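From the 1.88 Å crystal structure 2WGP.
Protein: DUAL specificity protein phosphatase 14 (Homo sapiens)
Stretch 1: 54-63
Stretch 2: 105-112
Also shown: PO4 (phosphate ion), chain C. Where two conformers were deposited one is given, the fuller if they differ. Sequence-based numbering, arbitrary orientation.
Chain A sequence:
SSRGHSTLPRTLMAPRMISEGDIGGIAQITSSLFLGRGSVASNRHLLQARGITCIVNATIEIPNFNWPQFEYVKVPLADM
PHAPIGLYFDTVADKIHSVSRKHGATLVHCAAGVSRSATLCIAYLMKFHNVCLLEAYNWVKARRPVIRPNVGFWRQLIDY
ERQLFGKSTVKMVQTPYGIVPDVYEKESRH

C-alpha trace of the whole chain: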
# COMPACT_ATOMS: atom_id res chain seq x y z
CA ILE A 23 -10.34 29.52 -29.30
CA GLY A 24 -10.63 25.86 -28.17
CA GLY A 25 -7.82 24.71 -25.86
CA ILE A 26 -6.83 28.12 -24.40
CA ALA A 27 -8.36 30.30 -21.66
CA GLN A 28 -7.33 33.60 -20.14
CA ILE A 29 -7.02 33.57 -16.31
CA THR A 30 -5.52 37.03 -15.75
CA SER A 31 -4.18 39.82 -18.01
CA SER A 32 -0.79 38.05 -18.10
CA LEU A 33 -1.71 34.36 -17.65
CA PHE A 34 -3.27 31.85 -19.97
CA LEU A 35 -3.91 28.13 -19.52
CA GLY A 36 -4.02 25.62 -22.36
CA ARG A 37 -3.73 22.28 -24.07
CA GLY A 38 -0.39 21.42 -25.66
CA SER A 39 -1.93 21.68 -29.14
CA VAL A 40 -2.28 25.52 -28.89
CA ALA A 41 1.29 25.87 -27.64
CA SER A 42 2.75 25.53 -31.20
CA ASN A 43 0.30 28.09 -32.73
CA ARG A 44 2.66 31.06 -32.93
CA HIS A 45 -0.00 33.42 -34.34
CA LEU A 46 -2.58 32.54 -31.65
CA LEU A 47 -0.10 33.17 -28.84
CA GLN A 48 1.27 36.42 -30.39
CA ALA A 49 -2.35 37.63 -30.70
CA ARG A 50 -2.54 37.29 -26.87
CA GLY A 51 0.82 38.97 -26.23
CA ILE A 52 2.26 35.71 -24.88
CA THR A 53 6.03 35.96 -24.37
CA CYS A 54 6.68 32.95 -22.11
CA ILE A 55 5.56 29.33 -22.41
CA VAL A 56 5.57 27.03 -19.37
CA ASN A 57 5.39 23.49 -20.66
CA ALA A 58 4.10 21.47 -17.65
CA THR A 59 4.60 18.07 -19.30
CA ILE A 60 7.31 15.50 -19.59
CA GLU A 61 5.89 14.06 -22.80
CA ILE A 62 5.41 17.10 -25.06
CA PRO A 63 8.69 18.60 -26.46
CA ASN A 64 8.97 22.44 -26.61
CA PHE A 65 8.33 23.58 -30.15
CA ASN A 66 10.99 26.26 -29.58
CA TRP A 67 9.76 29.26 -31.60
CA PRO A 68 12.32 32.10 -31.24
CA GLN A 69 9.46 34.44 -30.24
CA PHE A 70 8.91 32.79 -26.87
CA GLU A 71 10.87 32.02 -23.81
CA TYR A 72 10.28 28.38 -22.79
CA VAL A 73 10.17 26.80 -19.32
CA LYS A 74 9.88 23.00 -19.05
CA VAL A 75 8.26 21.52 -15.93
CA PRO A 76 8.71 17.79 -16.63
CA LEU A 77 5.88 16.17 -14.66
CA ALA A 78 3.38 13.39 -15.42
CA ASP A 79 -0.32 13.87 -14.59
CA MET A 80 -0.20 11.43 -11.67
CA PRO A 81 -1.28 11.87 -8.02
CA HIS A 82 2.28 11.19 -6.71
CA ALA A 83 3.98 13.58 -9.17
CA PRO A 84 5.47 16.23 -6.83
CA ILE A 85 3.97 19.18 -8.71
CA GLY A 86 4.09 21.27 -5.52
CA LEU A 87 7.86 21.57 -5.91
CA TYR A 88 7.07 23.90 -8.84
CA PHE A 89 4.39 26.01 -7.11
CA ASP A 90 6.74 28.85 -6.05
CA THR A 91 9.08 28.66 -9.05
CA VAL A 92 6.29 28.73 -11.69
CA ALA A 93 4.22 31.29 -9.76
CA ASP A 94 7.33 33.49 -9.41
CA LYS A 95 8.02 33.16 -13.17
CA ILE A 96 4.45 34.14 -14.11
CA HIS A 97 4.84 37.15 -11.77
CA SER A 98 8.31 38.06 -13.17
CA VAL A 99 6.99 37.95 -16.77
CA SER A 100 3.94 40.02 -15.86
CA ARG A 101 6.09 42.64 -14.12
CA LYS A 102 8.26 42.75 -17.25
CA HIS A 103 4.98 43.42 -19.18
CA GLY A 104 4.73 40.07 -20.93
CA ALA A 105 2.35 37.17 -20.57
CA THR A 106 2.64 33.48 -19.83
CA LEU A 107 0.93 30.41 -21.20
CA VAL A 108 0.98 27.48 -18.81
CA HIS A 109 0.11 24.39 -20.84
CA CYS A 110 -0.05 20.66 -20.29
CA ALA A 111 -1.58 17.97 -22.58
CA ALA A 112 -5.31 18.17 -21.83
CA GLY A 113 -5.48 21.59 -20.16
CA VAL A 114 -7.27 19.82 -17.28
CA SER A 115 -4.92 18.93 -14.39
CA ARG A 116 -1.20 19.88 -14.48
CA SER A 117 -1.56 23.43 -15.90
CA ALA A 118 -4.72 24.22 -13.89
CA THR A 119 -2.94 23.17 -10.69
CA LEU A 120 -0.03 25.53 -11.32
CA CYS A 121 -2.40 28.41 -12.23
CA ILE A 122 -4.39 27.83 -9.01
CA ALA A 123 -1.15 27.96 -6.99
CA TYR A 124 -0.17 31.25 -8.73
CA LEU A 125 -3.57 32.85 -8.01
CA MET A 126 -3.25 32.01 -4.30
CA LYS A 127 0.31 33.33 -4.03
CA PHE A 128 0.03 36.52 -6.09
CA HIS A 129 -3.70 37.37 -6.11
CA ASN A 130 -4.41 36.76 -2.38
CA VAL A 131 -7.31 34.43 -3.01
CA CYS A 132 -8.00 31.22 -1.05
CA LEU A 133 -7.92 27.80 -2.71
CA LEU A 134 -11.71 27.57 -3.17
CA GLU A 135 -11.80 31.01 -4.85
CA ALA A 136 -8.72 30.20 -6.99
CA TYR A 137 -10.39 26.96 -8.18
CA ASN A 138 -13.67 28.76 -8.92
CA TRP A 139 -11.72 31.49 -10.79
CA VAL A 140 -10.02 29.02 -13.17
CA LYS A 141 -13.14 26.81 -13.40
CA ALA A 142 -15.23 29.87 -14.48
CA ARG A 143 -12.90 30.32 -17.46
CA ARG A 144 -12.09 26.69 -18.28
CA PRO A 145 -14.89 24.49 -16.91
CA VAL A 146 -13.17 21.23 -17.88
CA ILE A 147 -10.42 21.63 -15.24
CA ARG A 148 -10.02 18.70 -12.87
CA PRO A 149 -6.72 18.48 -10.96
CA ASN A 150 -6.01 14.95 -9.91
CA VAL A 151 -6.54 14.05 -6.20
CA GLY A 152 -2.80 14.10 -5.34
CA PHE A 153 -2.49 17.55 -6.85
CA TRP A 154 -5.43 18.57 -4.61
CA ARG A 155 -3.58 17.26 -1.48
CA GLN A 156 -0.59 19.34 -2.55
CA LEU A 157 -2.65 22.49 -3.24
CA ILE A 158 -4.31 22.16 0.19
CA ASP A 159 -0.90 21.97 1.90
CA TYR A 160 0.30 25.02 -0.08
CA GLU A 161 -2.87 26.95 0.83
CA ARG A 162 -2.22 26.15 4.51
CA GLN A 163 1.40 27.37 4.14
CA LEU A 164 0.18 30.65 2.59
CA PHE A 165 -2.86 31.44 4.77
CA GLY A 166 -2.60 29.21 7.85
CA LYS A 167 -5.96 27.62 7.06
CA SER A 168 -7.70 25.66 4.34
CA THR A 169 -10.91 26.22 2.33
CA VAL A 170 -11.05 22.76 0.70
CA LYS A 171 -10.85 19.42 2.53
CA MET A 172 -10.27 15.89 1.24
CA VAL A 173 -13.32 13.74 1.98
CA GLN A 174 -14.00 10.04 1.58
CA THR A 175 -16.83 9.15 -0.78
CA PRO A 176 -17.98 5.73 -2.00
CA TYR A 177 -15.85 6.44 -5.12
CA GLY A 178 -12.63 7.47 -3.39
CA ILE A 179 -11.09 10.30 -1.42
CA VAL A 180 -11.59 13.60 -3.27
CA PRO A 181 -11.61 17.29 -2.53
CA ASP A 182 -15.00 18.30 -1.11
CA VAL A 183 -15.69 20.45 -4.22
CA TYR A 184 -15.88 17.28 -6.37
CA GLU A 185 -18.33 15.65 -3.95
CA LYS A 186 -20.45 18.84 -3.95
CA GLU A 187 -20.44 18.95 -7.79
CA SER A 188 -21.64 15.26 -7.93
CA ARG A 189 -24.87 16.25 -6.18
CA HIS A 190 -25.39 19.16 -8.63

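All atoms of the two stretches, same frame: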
# COMPACT_ATOMS: atom_id res chain seq x y z
N CYS A 54 6.09 34.05 -22.84
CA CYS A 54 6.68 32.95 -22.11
C CYS A 54 5.74 31.76 -22.10
O CYS A 54 4.52 31.90 -21.86
CB CYS A 54 6.96 33.38 -20.68
SG CYS A 54 7.69 32.11 -19.63
N ILE A 55 6.30 30.60 -22.43
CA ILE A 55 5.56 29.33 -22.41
C ILE A 55 6.15 28.39 -21.35
O ILE A 55 7.33 27.99 -21.41
CB ILE A 55 5.58 28.61 -23.80
CG1 ILE A 55 5.00 29.51 -24.90
CG2 ILE A 55 4.80 27.29 -23.74
CD1 ILE A 55 5.11 28.92 -26.32
N VAL A 56 5.29 28.04 -20.38
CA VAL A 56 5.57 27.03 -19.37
C VAL A 56 4.93 25.72 -19.83
O VAL A 56 3.71 25.54 -19.82
CB VAL A 56 5.05 27.43 -17.96
CG1 VAL A 56 5.35 26.35 -16.97
CG2 VAL A 56 5.68 28.74 -17.49
N ASN A 57 5.79 24.81 -20.22
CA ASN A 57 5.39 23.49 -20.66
C ASN A 57 5.41 22.52 -19.47
O ASN A 57 6.47 21.98 -19.12
CB ASN A 57 6.32 23.03 -21.79
CG ASN A 57 6.01 21.65 -22.27
OD1 ASN A 57 5.06 21.02 -21.79
ND2 ASN A 57 6.81 21.15 -23.21
N ALA A 58 4.24 22.35 -18.83
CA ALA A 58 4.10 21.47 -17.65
C ALA A 58 3.84 20.01 -18.03
O ALA A 58 2.90 19.37 -17.53
CB ALA A 58 3.00 21.99 -16.72
N THR A 59 4.67 19.47 -18.92
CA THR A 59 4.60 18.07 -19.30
C THR A 59 5.99 17.52 -19.49
O THR A 59 6.92 18.26 -19.84
CB THR A 59 3.86 17.83 -20.65
OG1 THR A 59 4.72 18.17 -21.75
CG2 THR A 59 2.57 18.64 -20.71
N ILE A 60 6.11 16.23 -19.24
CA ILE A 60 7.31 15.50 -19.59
C ILE A 60 7.25 15.14 -21.09
O ILE A 60 8.25 15.23 -21.79
CB ILE A 60 7.49 14.28 -18.63
CG1 ILE A 60 8.77 13.50 -18.95
CG2 ILE A 60 6.27 13.36 -18.63
CD1 ILE A 60 9.18 12.61 -17.80
N GLU A 61 6.05 14.77 -21.55
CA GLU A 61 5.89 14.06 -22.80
C GLU A 61 5.75 14.88 -24.07
O GLU A 61 5.88 14.33 -25.17
CB GLU A 61 4.73 13.04 -22.67
CG GLU A 61 3.28 13.60 -22.75
CD GLU A 61 2.72 14.14 -21.43
OE1 GLU A 61 3.47 14.32 -20.44
OE2 GLU A 61 1.50 14.43 -21.40
N ILE A 62 5.47 16.17 -23.93
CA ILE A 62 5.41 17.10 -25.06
C ILE A 62 6.73 17.90 -25.14
O ILE A 62 7.09 18.61 -24.20
CB ILE A 62 4.24 18.10 -24.95
CG1 ILE A 62 2.92 17.36 -24.75
CG2 ILE A 62 4.19 19.06 -26.20
CD1 ILE A 62 1.66 18.27 -24.75
N PRO A 63 7.46 17.78 -26.27
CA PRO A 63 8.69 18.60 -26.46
C PRO A 63 8.36 20.07 -26.76
O PRO A 63 7.37 20.35 -27.43
CB PRO A 63 9.37 17.96 -27.67
CG PRO A 63 8.52 16.75 -28.04
CD PRO A 63 7.21 16.88 -27.39
N ALA A 105 3.42 38.07 -20.98
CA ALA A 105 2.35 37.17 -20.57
C ALA A 105 2.79 35.72 -20.74
O ALA A 105 3.61 35.40 -21.59
CB ALA A 105 1.07 37.46 -21.38
N THR A 106 2.24 34.87 -19.89
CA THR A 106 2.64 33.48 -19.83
C THR A 106 1.48 32.55 -20.20
O THR A 106 0.35 32.73 -19.75
CB THR A 106 3.19 33.12 -18.40
OG1 THR A 106 4.31 33.98 -18.09
CG2 THR A 106 3.62 31.67 -18.33
N LEU A 107 1.79 31.55 -21.02
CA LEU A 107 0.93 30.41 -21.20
C LEU A 107 1.47 29.23 -20.41
O LEU A 107 2.62 28.81 -20.60
CB LEU A 107 0.81 30.02 -22.66
CG LEU A 107 0.10 28.69 -22.93
CD1 LEU A 107 -1.44 28.79 -22.68
CD2 LEU A 107 0.42 28.27 -24.38
N VAL A 108 0.66 28.72 -19.50
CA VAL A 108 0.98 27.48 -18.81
C VAL A 108 0.14 26.42 -19.48
O VAL A 108 -1.12 26.49 -19.44
CB VAL A 108 0.72 27.50 -17.29
CG1 VAL A 108 1.15 26.15 -16.67
CG2 VAL A 108 1.43 28.73 -16.58
N HIS A 109 0.81 25.46 -20.13
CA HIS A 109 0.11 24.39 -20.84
C HIS A 109 0.51 23.03 -20.32
O HIS A 109 1.61 22.84 -19.75
CB HIS A 109 0.26 24.47 -22.38
CG HIS A 109 1.53 23.87 -22.94
ND1 HIS A 109 1.69 22.50 -23.13
CD2 HIS A 109 2.66 24.45 -23.39
CE1 HIS A 109 2.89 22.29 -23.64
NE2 HIS A 109 3.50 23.45 -23.81
N CYS A 110 -0.38 22.07 -20.50
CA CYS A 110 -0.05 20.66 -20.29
C CYS A 110 -0.49 19.92 -21.55
O CYS A 110 -0.28 20.43 -22.65
CB CYS A 110 -0.69 20.17 -18.99
SG CYS A 110 -2.42 20.60 -18.74
N ALA A 111 -1.09 18.73 -21.43
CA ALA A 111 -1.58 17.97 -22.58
C ALA A 111 -3.05 18.31 -22.80
O ALA A 111 -3.42 18.89 -23.81
CB ALA A 111 -1.39 16.45 -22.37
N ALA A 112 -3.85 18.03 -21.78
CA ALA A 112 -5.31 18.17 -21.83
C ALA A 112 -5.84 19.52 -21.35
O ALA A 112 -7.01 19.81 -21.53
CB ALA A 112 -5.97 17.01 -21.02
P PO4 C . -3.20 17.01 -18.02
O1 PO4 C . -2.27 17.23 -16.86
O2 PO4 C . -2.57 16.88 -19.38
O3 PO4 C . -4.17 18.19 -18.12
O4 PO4 C . -4.06 15.77 -17.77

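Strand 54-57 runs parallel to the strand that includes Thr106 to His109, their axes 15° apart and 4.7 Å at closest approach. Five backbone hydrogen bonds fix the register: Cys54 N to Ala105 O (3.1 Å), Leu107 N to Cys54 O (2.9 Å), Val56 N to Leu107 O (2.8 Å), His109 N to Val56 O (2.9 Å) and Ala58 N to His109 O (2.8 Å). The last carries the pairing one residue beyond the first strand.

Side chains alternate between the two sheet faces. Cys54, Val56, Thr106 and Val108 share one; both valines have chi1 in the t well, with Val56 CB 4.1 Å from Val108 CG2, while Val56 CG2 packs 3.7 Å from Thr106 CG2.

The other face carries Ile55, Asn57, Leu107 and His109. The His109 side chain, chi1 83° (p) and chi2 80°, brings its ring nearer to the first stretch. Asn57 CA lies over one ring face, 4.0 Å from the centroid and 25° off the normal, a CH-pi contact; Ile55 CG2 meets the edge, 3.6 Å from His109 CD2. In this pose His109 ND1 donates to Cys110 O at 2.9 Å and 175°, a nearly linear bond that ties the ring to the backbone of the next residue.

Asn57 (chi1 t, chi2 2°) organises the following loop. Its ND2 donates to Ile62 O (2.7 Å), and its OD1 accepts from Thr59 OG1 (2.9 Å). Thr59, chi1 78° (p), also accepts through OG1 from Ile62 N (3.1 Å), so one hydroxyl links both ends of the turn, while Thr59 CG2 approaches Cys110 CA at 3.3 Å. Ile62 (m, t) extends CD1 to 3.6 Å from Cys110 O.

At the phosphate, Ala111 N and Ala112 N donate to O2 (3.1 and 3.0 Å); Cys110 SG, chi1 46° (p), lies 3.0 Å from phosphate O3.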